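Local coordinates for protein adenylate isopentenyltransferase (Humulus lupulus, PDB 3A8T) that transfers the isopentenyl group of dimethylallyl diphosphate to AMP, ADP or ATP, with Mg(2+) as cofactor, in the biosynthesis of cytokinins, at residues E40-M46 and Y173-W179; R55-L60 and W321-L326; F210-E214 and F241-P246. All blocks are in the same frame, centred on the assembly; numbering follows the deposited sequence.

Contact 1 (E40-M46 and Y173-W179); sequences EKLLVLM and YDCCFLW
M46 lays its thioether beside the ring of F177, a Met-aromatic contact in which SD is 5.4 Å from the ring centroid and CE is 3.9 Å from F177 CD1. The two residues belong to neighbouring strands, 41-46 and 174-181, of the parallel sheet of a P-loop NTPase-like fold, with 41-46 between 132-136 and 174-181; strand 41-46 leads directly into the ATP-binding loop that begins at G47. Both strands are extended, their axes 4.7 Å apart and 20° from parallel. The register runs in step from K41 with D174 (CA-CA 4.6 Å) to M46 with W179 (CA-CA 4.5 Å). Only the even-numbered residues of the first strand turn N and O to this partner: L42 N donates to D174 O (3.0 Å), L42 O accepts from C176 N (3.1 Å), V44 N donates to C176 O (2.7 Å), V44 O accepts from L178 N (2.8 Å) and M46 N donates to L178 O (2.7 Å). Just before the strand, E40 O accepts from D174 N (2.9 Å).

Apolar residues suit both buried faces. Helix 315-338 packs on L43, C176 and L178, and helix 53-61 on L45; here L43 (chi1 t, chi2 p) brings CD1 to 3.6 Å from C176 SG, and L45 CD2 lies 3.6 Å from L178 CD1. On the other face V44 CB meets F177 CD1 at 3.7 Å, and L42 CD2 meets Y173 CD2, just before the second strand, at 3.9 Å. Charge appears at the partly exposed start, where K41 also donates to the carbonyls of F336 and E339; K41 NZ forms a salt bridge to D174 OD2 at 3.0 Å.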
# COMPACT_ATOMS: atom_id res chain seq x y z
N GLU A 40 -6.62 -21.71 11.88
CA GLU A 40 -5.87 -20.56 12.38
C GLU A 40 -6.48 -19.19 12.21
O GLU A 40 -7.05 -18.87 11.14
CB GLU A 40 -4.46 -20.56 11.77
CG GLU A 40 -3.77 -21.86 12.04
CD GLU A 40 -2.55 -22.13 11.14
OE1 GLU A 40 -2.61 -21.81 9.91
OE2 GLU A 40 -1.56 -22.71 11.70
N LYS A 41 -6.31 -18.39 13.27
CA LYS A 41 -6.79 -17.02 13.35
C LYS A 41 -5.86 -16.07 12.63
O LYS A 41 -4.63 -16.14 12.78
CB LYS A 41 -6.94 -16.59 14.80
CG LYS A 41 -8.05 -17.35 15.57
CD LYS A 41 -8.17 -16.84 17.05
CE LYS A 41 -9.43 -17.39 17.81
NZ LYS A 41 -10.72 -16.75 17.34
N LEU A 42 -6.47 -15.23 11.81
CA LEU A 42 -5.76 -14.26 11.05
C LEU A 42 -6.47 -12.91 11.04
O LEU A 42 -7.62 -12.80 10.67
CB LEU A 42 -5.54 -14.75 9.61
CG LEU A 42 -4.91 -13.71 8.67
CD1 LEU A 42 -3.42 -13.41 9.02
CD2 LEU A 42 -5.10 -14.20 7.26
N LEU A 43 -5.75 -11.88 11.46
CA LEU A 43 -6.33 -10.56 11.45
C LEU A 43 -6.03 -9.96 10.08
O LEU A 43 -4.90 -10.08 9.59
CB LEU A 43 -5.70 -9.71 12.55
CG LEU A 43 -6.22 -8.30 12.75
CD1 LEU A 43 -7.77 -8.30 12.95
CD2 LEU A 43 -5.48 -7.74 13.97
N VAL A 44 -7.04 -9.36 9.47
CA VAL A 44 -6.86 -8.78 8.16
C VAL A 44 -7.16 -7.29 8.18
O VAL A 44 -8.24 -6.89 8.51
CB VAL A 44 -7.77 -9.50 7.13
CG1 VAL A 44 -7.60 -8.88 5.71
CG2 VAL A 44 -7.46 -11.00 7.16
N LEU A 45 -6.17 -6.47 7.85
CA LEU A 45 -6.36 -5.03 7.86
C LEU A 45 -6.51 -4.60 6.43
O LEU A 45 -5.56 -4.72 5.65
CB LEU A 45 -5.18 -4.27 8.54
CG LEU A 45 -4.78 -4.67 9.98
CD1 LEU A 45 -4.02 -3.57 10.62
CD2 LEU A 45 -5.98 -5.07 10.81
N MET A 46 -7.71 -4.12 6.10
CA MET A 46 -8.11 -3.68 4.78
C MET A 46 -8.46 -2.20 4.60
O MET A 46 -8.80 -1.47 5.55
CB MET A 46 -9.32 -4.49 4.33
CG MET A 46 -8.99 -5.88 3.81
SD MET A 46 -10.52 -6.74 3.28
CE MET A 46 -11.44 -6.18 4.59
N TYR A 173 -8.92 -19.46 6.71
CA TYR A 173 -8.66 -19.13 8.08
C TYR A 173 -9.88 -18.61 8.83
O TYR A 173 -10.95 -18.44 8.30
CB TYR A 173 -7.57 -18.07 8.15
CG TYR A 173 -6.32 -18.41 7.39
CD1 TYR A 173 -5.41 -19.35 7.86
CD2 TYR A 173 -6.08 -17.83 6.14
CE1 TYR A 173 -4.29 -19.71 7.08
CE2 TYR A 173 -4.98 -18.19 5.37
CZ TYR A 173 -4.09 -19.12 5.84
OH TYR A 173 -2.99 -19.40 5.08
N ASP A 174 -9.66 -18.35 10.11
CA ASP A 174 -10.66 -17.78 10.97
C ASP A 174 -10.26 -16.30 10.95
O ASP A 174 -9.39 -15.86 11.71
CB ASP A 174 -10.47 -18.37 12.36
CG ASP A 174 -11.41 -17.78 13.37
OD1 ASP A 174 -12.48 -17.27 12.94
OD2 ASP A 174 -11.09 -17.86 14.58
N CYS A 175 -10.90 -15.53 10.08
CA CYS A 175 -10.56 -14.13 9.91
C CYS A 175 -11.34 -13.06 10.67
O CYS A 175 -12.52 -13.20 10.95
CB CYS A 175 -10.68 -13.76 8.43
SG CYS A 175 -9.75 -14.72 7.32
N CYS A 176 -10.64 -11.97 10.99
CA CYS A 176 -11.25 -10.79 11.59
C CYS A 176 -10.78 -9.75 10.57
O CYS A 176 -9.61 -9.67 10.26
CB CYS A 176 -10.68 -10.48 12.98
SG CYS A 176 -11.28 -8.92 13.68
N PHE A 177 -11.72 -8.98 10.03
CA PHE A 177 -11.43 -8.00 9.02
C PHE A 177 -11.62 -6.61 9.53
O PHE A 177 -12.72 -6.24 9.86
CB PHE A 177 -12.40 -8.14 7.84
CG PHE A 177 -12.34 -9.45 7.13
CD1 PHE A 177 -11.33 -9.73 6.22
CD2 PHE A 177 -13.33 -10.42 7.34
CE1 PHE A 177 -11.29 -10.94 5.53
CE2 PHE A 177 -13.30 -11.64 6.66
CZ PHE A 177 -12.28 -11.90 5.75
N LEU A 178 -10.56 -5.82 9.63
CA LEU A 178 -10.73 -4.44 10.04
C LEU A 178 -10.60 -3.68 8.72
O LEU A 178 -9.63 -3.87 7.98
CB LEU A 178 -9.65 -3.97 10.98
CG LEU A 178 -9.56 -4.71 12.31
CD1 LEU A 178 -8.46 -4.14 13.20
CD2 LEU A 178 -10.91 -4.61 12.99
N TRP A 179 -11.59 -2.85 8.42
CA TRP A 179 -11.59 -2.06 7.21
C TRP A 179 -11.51 -0.58 7.63
O TRP A 179 -12.43 -0.07 8.28
CB TRP A 179 -12.85 -2.34 6.37
CG TRP A 179 -13.16 -1.35 5.30
CD1 TRP A 179 -12.27 -0.66 4.52
CD2 TRP A 179 -14.46 -0.98 4.82
NE1 TRP A 179 -12.93 0.12 3.60
CE2 TRP A 179 -14.27 -0.06 3.76
CE3 TRP A 179 -15.76 -1.32 5.20
CZ2 TRP A 179 -15.34 0.51 3.08
CZ3 TRP A 179 -16.83 -0.75 4.52
CH2 TRP A 179 -16.62 0.16 3.47

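Contact 2 (R55-L60 and W321-L326); sequences RLSIDL and WEKQVL
Segment 55-60 lies in helix 53-61, which follows the ATP-binding P-loop, and it is crossed almost at right angles by segment 321-326 of the long C-terminal helix 315-338. The segment axes pass 11.6 Å apart at a signed angle of -98°, so the contact is compact; L56 and L326 are the closest pair of CA atoms, at 6.9 Å. Both segments are helical, with a wider pi-type turn at 322-326.

A single hydrogen bond joins the helices. W321 points its CA-CB bond toward helix 55-60 and, with chi1 t and chi2 near -94°, sends its indole N-H to the carboxylate of D59. Tryptophan suits this place because it offers one polar donor on an otherwise apolar surface. D59 is also held from its own helix by a salt bridge one turn back, R55 NH1 to D59 OD1 at 3.5 Å.

The remaining contacts are apolar. The indole CZ2 of W321 lies 3.7 Å from L56 CB and 3.9 Å from R55 CB, while the ring also touches S304 and F305 of helix 302-309. L326 (t, p) inserts CD1 among L56, D59 and L60: it is 3.5 Å from D59 CB, 3.8 Å from L56 CD1 and 4.2 Å from L60 CD2. K323, an ATP-binding residue, makes no contact with 55-60. The one hydrogen bond across the crossing runs from W321 NE1 to D59 OD2, 2.8 Å long with an N-H...O angle of 158°.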
# COMPACT_ATOMS: atom_id res chain seq x y z
N ARG A 55 0.08 1.78 9.96
CA ARG A 55 0.04 2.53 11.22
C ARG A 55 -0.72 1.74 12.26
O ARG A 55 -0.25 1.48 13.39
CB ARG A 55 -0.77 3.81 10.99
CG ARG A 55 -0.17 5.06 11.46
CD ARG A 55 -0.06 5.17 12.95
NE ARG A 55 0.69 6.41 13.18
CZ ARG A 55 0.97 6.96 14.35
NH1 ARG A 55 0.56 6.41 15.48
NH2 ARG A 55 1.69 8.06 14.36
N LEU A 56 -1.92 1.35 11.87
CA LEU A 56 -2.78 0.65 12.78
C LEU A 56 -2.17 -0.68 13.19
O LEU A 56 -2.25 -1.06 14.36
CB LEU A 56 -4.15 0.48 12.15
CG LEU A 56 -5.15 -0.33 12.95
CD1 LEU A 56 -5.36 0.22 14.28
CD2 LEU A 56 -6.40 -0.37 12.23
N SER A 57 -1.52 -1.35 12.25
CA SER A 57 -0.92 -2.65 12.53
C SER A 57 0.14 -2.51 13.58
O SER A 57 0.31 -3.40 14.44
CB SER A 57 -0.33 -3.29 11.28
OG SER A 57 0.79 -2.61 10.77
N ILE A 58 0.85 -1.37 13.54
CA ILE A 58 1.88 -1.12 14.52
C ILE A 58 1.28 -0.70 15.86
O ILE A 58 1.71 -1.15 16.87
CB ILE A 58 2.90 -0.07 14.03
CG1 ILE A 58 3.45 -0.45 12.66
CG2 ILE A 58 4.08 0.01 15.07
CD1 ILE A 58 3.94 -1.87 12.55
N ASP A 59 0.27 0.14 15.86
CA ASP A 59 -0.36 0.50 17.12
C ASP A 59 -0.92 -0.72 17.84
O ASP A 59 -0.81 -0.85 19.04
CB ASP A 59 -1.49 1.52 16.90
CG ASP A 59 -0.98 2.94 16.55
OD1 ASP A 59 0.14 3.31 17.00
OD2 ASP A 59 -1.70 3.70 15.87
N LEU A 60 -1.53 -1.63 17.11
CA LEU A 60 -2.09 -2.83 17.71
C LEU A 60 -1.04 -3.73 18.33
O LEU A 60 -1.35 -4.53 19.18
CB LEU A 60 -2.87 -3.64 16.64
CG LEU A 60 -4.22 -3.07 16.15
CD1 LEU A 60 -4.66 -3.81 14.95
CD2 LEU A 60 -5.32 -3.18 17.24
N TRP A 321 -7.34 9.65 15.99
CA TRP A 321 -7.08 8.29 15.60
C TRP A 321 -7.14 7.33 16.81
O TRP A 321 -7.66 6.23 16.73
CB TRP A 321 -5.69 8.30 14.94
CG TRP A 321 -5.12 6.97 14.61
CD1 TRP A 321 -4.27 6.21 15.38
CD2 TRP A 321 -5.25 6.28 13.37
NE1 TRP A 321 -3.85 5.11 14.68
CE2 TRP A 321 -4.45 5.12 13.45
CE3 TRP A 321 -5.98 6.51 12.20
CZ2 TRP A 321 -4.35 4.21 12.40
CZ3 TRP A 321 -5.88 5.61 11.17
CH2 TRP A 321 -5.08 4.48 11.27
N GLU A 322 -6.61 7.77 17.94
CA GLU A 322 -6.57 6.95 19.14
C GLU A 322 -7.99 6.62 19.50
O GLU A 322 -8.34 5.47 19.67
CB GLU A 322 -5.88 7.73 20.27
CG GLU A 322 -4.95 6.86 21.15
CD GLU A 322 -3.54 7.46 21.41
OE1 GLU A 322 -3.47 8.46 22.17
OE2 GLU A 322 -2.50 6.93 20.87
N LYS A 323 -8.83 7.65 19.56
CA LYS A 323 -10.24 7.51 19.91
C LYS A 323 -11.10 6.89 18.83
O LYS A 323 -11.89 6.01 19.12
CB LYS A 323 -10.85 8.87 20.27
CG LYS A 323 -10.27 9.51 21.50
CD LYS A 323 -10.75 10.95 21.73
CE LYS A 323 -12.31 11.08 21.89
NZ LYS A 323 -12.94 10.36 23.08
N GLN A 324 -10.95 7.33 17.60
CA GLN A 324 -11.83 6.82 16.55
C GLN A 324 -11.46 5.56 15.80
O GLN A 324 -12.33 4.88 15.25
CB GLN A 324 -12.13 7.94 15.54
CG GLN A 324 -12.74 9.19 16.20
CD GLN A 324 -13.31 10.20 15.19
OE1 GLN A 324 -14.14 11.03 15.56
NE2 GLN A 324 -12.88 10.13 13.92
N VAL A 325 -10.18 5.25 15.78
CA VAL A 325 -9.70 4.11 15.01
C VAL A 325 -9.06 3.04 15.86
O VAL A 325 -9.39 1.90 15.78
CB VAL A 325 -8.66 4.60 13.96
CG1 VAL A 325 -8.15 3.44 13.15
CG2 VAL A 325 -9.27 5.69 13.06
N LEU A 326 -8.12 3.44 16.70
CA LEU A 326 -7.44 2.49 17.52
C LEU A 326 -8.26 1.91 18.63
O LEU A 326 -8.40 0.73 18.65
CB LEU A 326 -6.12 3.10 18.05
CG LEU A 326 -5.20 2.15 18.86
CD1 LEU A 326 -4.74 0.94 17.99
CD2 LEU A 326 -4.00 2.95 19.43

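Contact 3 (F210-E214 and F241-P246); sequences FYSPE and FEKFRP
Aromatic and proline packing at the surface joins the loop after helix 203-210 to the C-terminal end of helix 234-243, away from the nucleotide site. Y211, the first residue to leave helical phi/psi (-56/140), takes chi1 t and chi2 78°, which points its ring across the gap. F241, still helical with chi1 m, sets its CB over the face of that ring, a CH-pi contact 3.9 Å from the centroid. The two rings meet obliquely, planes at 52° and centroids 5.1 Å apart, with Y211 CD1 3.6 Å from F241 CD2. A flat ring suits this place, since it takes F241 CB over a face and stacks with the H218 ring; P246 CD merely touches it, 3.8 Å from Y211 CD2.

R245 (chi1 m, chi2 m) folds back on its own segment: NE donates to E242 O (3.0 Å) and NH2 forms a salt bridge with E242 OE1 (3.1 Å). Its planar guanidinium thus presents a face to the tyrosine hydroxyl. In the facing loop, S212 OG closes an ST turn by accepting from E214 N at 3.3 Å.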
# COMPACT_ATOMS: atom_id res chain seq x y z
N PHE A 210 16.32 4.67 -10.76
CA PHE A 210 15.67 3.41 -11.14
C PHE A 210 15.57 3.31 -12.68
O PHE A 210 15.60 2.22 -13.29
CB PHE A 210 14.28 3.39 -10.56
CG PHE A 210 13.59 2.08 -10.68
CD1 PHE A 210 14.07 0.94 -9.98
CD2 PHE A 210 12.46 1.95 -11.47
CE1 PHE A 210 13.42 -0.29 -10.07
CE2 PHE A 210 11.79 0.72 -11.57
CZ PHE A 210 12.26 -0.39 -10.89
N TYR A 211 15.49 4.49 -13.29
CA TYR A 211 15.36 4.63 -14.72
C TYR A 211 16.46 3.95 -15.48
O TYR A 211 17.63 4.01 -15.11
CB TYR A 211 15.31 6.11 -15.09
CG TYR A 211 14.97 6.35 -16.53
CD1 TYR A 211 13.66 6.25 -17.00
CD2 TYR A 211 15.99 6.60 -17.45
CE1 TYR A 211 13.36 6.39 -18.35
CE2 TYR A 211 15.71 6.74 -18.78
CZ TYR A 211 14.42 6.65 -19.23
OH TYR A 211 14.22 6.86 -20.55
N SER A 212 16.09 3.33 -16.59
CA SER A 212 17.02 2.59 -17.43
C SER A 212 16.57 2.50 -18.89
O SER A 212 15.52 1.95 -19.19
CB SER A 212 17.19 1.19 -16.85
OG SER A 212 17.68 0.30 -17.80
N PRO A 213 17.37 3.04 -19.82
CA PRO A 213 16.97 2.96 -21.22
C PRO A 213 16.89 1.54 -21.79
O PRO A 213 16.46 1.37 -22.90
CB PRO A 213 17.99 3.82 -21.92
CG PRO A 213 18.36 4.86 -20.85
CD PRO A 213 18.52 3.94 -19.66
N GLU A 214 17.32 0.50 -21.05
CA GLU A 214 17.15 -0.85 -21.58
C GLU A 214 15.72 -1.34 -21.27
O GLU A 214 15.36 -2.47 -21.59
CB GLU A 214 18.16 -1.87 -21.02
CG GLU A 214 17.79 -3.31 -21.53
CD GLU A 214 18.93 -4.35 -21.64
OE1 GLU A 214 19.74 -4.46 -20.68
OE2 GLU A 214 18.98 -5.06 -22.69
N PHE A 241 11.15 11.49 -18.18
CA PHE A 241 12.54 11.19 -18.51
C PHE A 241 12.69 10.93 -20.03
O PHE A 241 13.76 11.03 -20.59
CB PHE A 241 13.03 9.96 -17.72
CG PHE A 241 13.03 10.14 -16.23
CD1 PHE A 241 13.66 11.22 -15.63
CD2 PHE A 241 12.42 9.19 -15.40
CE1 PHE A 241 13.70 11.35 -14.23
CE2 PHE A 241 12.48 9.35 -13.97
CZ PHE A 241 13.10 10.41 -13.41
N GLU A 242 11.61 10.56 -20.69
CA GLU A 242 11.67 10.31 -22.12
C GLU A 242 12.29 11.52 -22.77
O GLU A 242 13.22 11.43 -23.57
CB GLU A 242 10.26 10.12 -22.70
CG GLU A 242 10.33 9.52 -24.07
CD GLU A 242 11.30 8.35 -24.07
OE1 GLU A 242 12.16 8.27 -24.97
OE2 GLU A 242 11.20 7.52 -23.14
N LYS A 243 11.74 12.66 -22.41
CA LYS A 243 12.22 13.93 -22.91
C LYS A 243 13.41 14.48 -22.17
O LYS A 243 14.33 15.00 -22.81
CB LYS A 243 11.09 14.95 -22.93
CG LYS A 243 10.14 14.71 -24.09
CD LYS A 243 9.00 15.70 -24.08
CE LYS A 243 8.33 15.76 -22.70
NZ LYS A 243 8.14 14.37 -22.13
N PHE A 244 13.43 14.33 -20.85
CA PHE A 244 14.53 14.85 -20.03
C PHE A 244 15.25 13.77 -19.24
O PHE A 244 14.97 13.54 -18.05
CB PHE A 244 13.96 15.92 -19.13
CG PHE A 244 13.31 17.02 -19.90
CD1 PHE A 244 14.07 17.95 -20.60
CD2 PHE A 244 11.95 17.14 -19.94
CE1 PHE A 244 13.48 18.97 -21.32
CE2 PHE A 244 11.34 18.17 -20.67
CZ PHE A 244 12.12 19.08 -21.36
N ARG A 245 16.17 13.09 -19.92
CA ARG A 245 16.92 12.00 -19.32
C ARG A 245 17.57 12.48 -18.05
O ARG A 245 17.92 13.63 -17.94
CB ARG A 245 17.98 11.44 -20.29
CG ARG A 245 17.45 10.93 -21.65
CD ARG A 245 16.22 9.99 -21.52
NE ARG A 245 15.54 9.69 -22.79
CZ ARG A 245 15.85 8.65 -23.54
NH1 ARG A 245 16.82 7.84 -23.12
NH2 ARG A 245 15.22 8.41 -24.71
N PRO A 246 17.70 11.60 -17.06
CA PRO A 246 18.31 11.91 -15.76
C PRO A 246 19.72 12.59 -15.81
O PRO A 246 20.70 12.02 -16.29
CB PRO A 246 18.33 10.55 -15.06
CG PRO A 246 17.13 9.88 -15.64
CD PRO A 246 17.20 10.21 -17.08

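How the contacts relate
Contacts 1 and 2 are contiguous, their centres 16 Å apart. Strand 41-46 and helix 53-61 are linked by the ATP-binding loop, so one element of each contact flanks it: M46 and W179 come close to it from the sheet side, W321 from the C-terminal helix. The contacts touch directly, with L45 CD1 4.1 Å from L56 CG and L178 CD1 4.2 Å from L60 CD1. The side chain of M46 is still about 11 Å from the bound ATP. Contact 3 stands apart across the centre of the chain, its own centre about 42 Å from that of contact 1 and about 40 Å from that of contact 2.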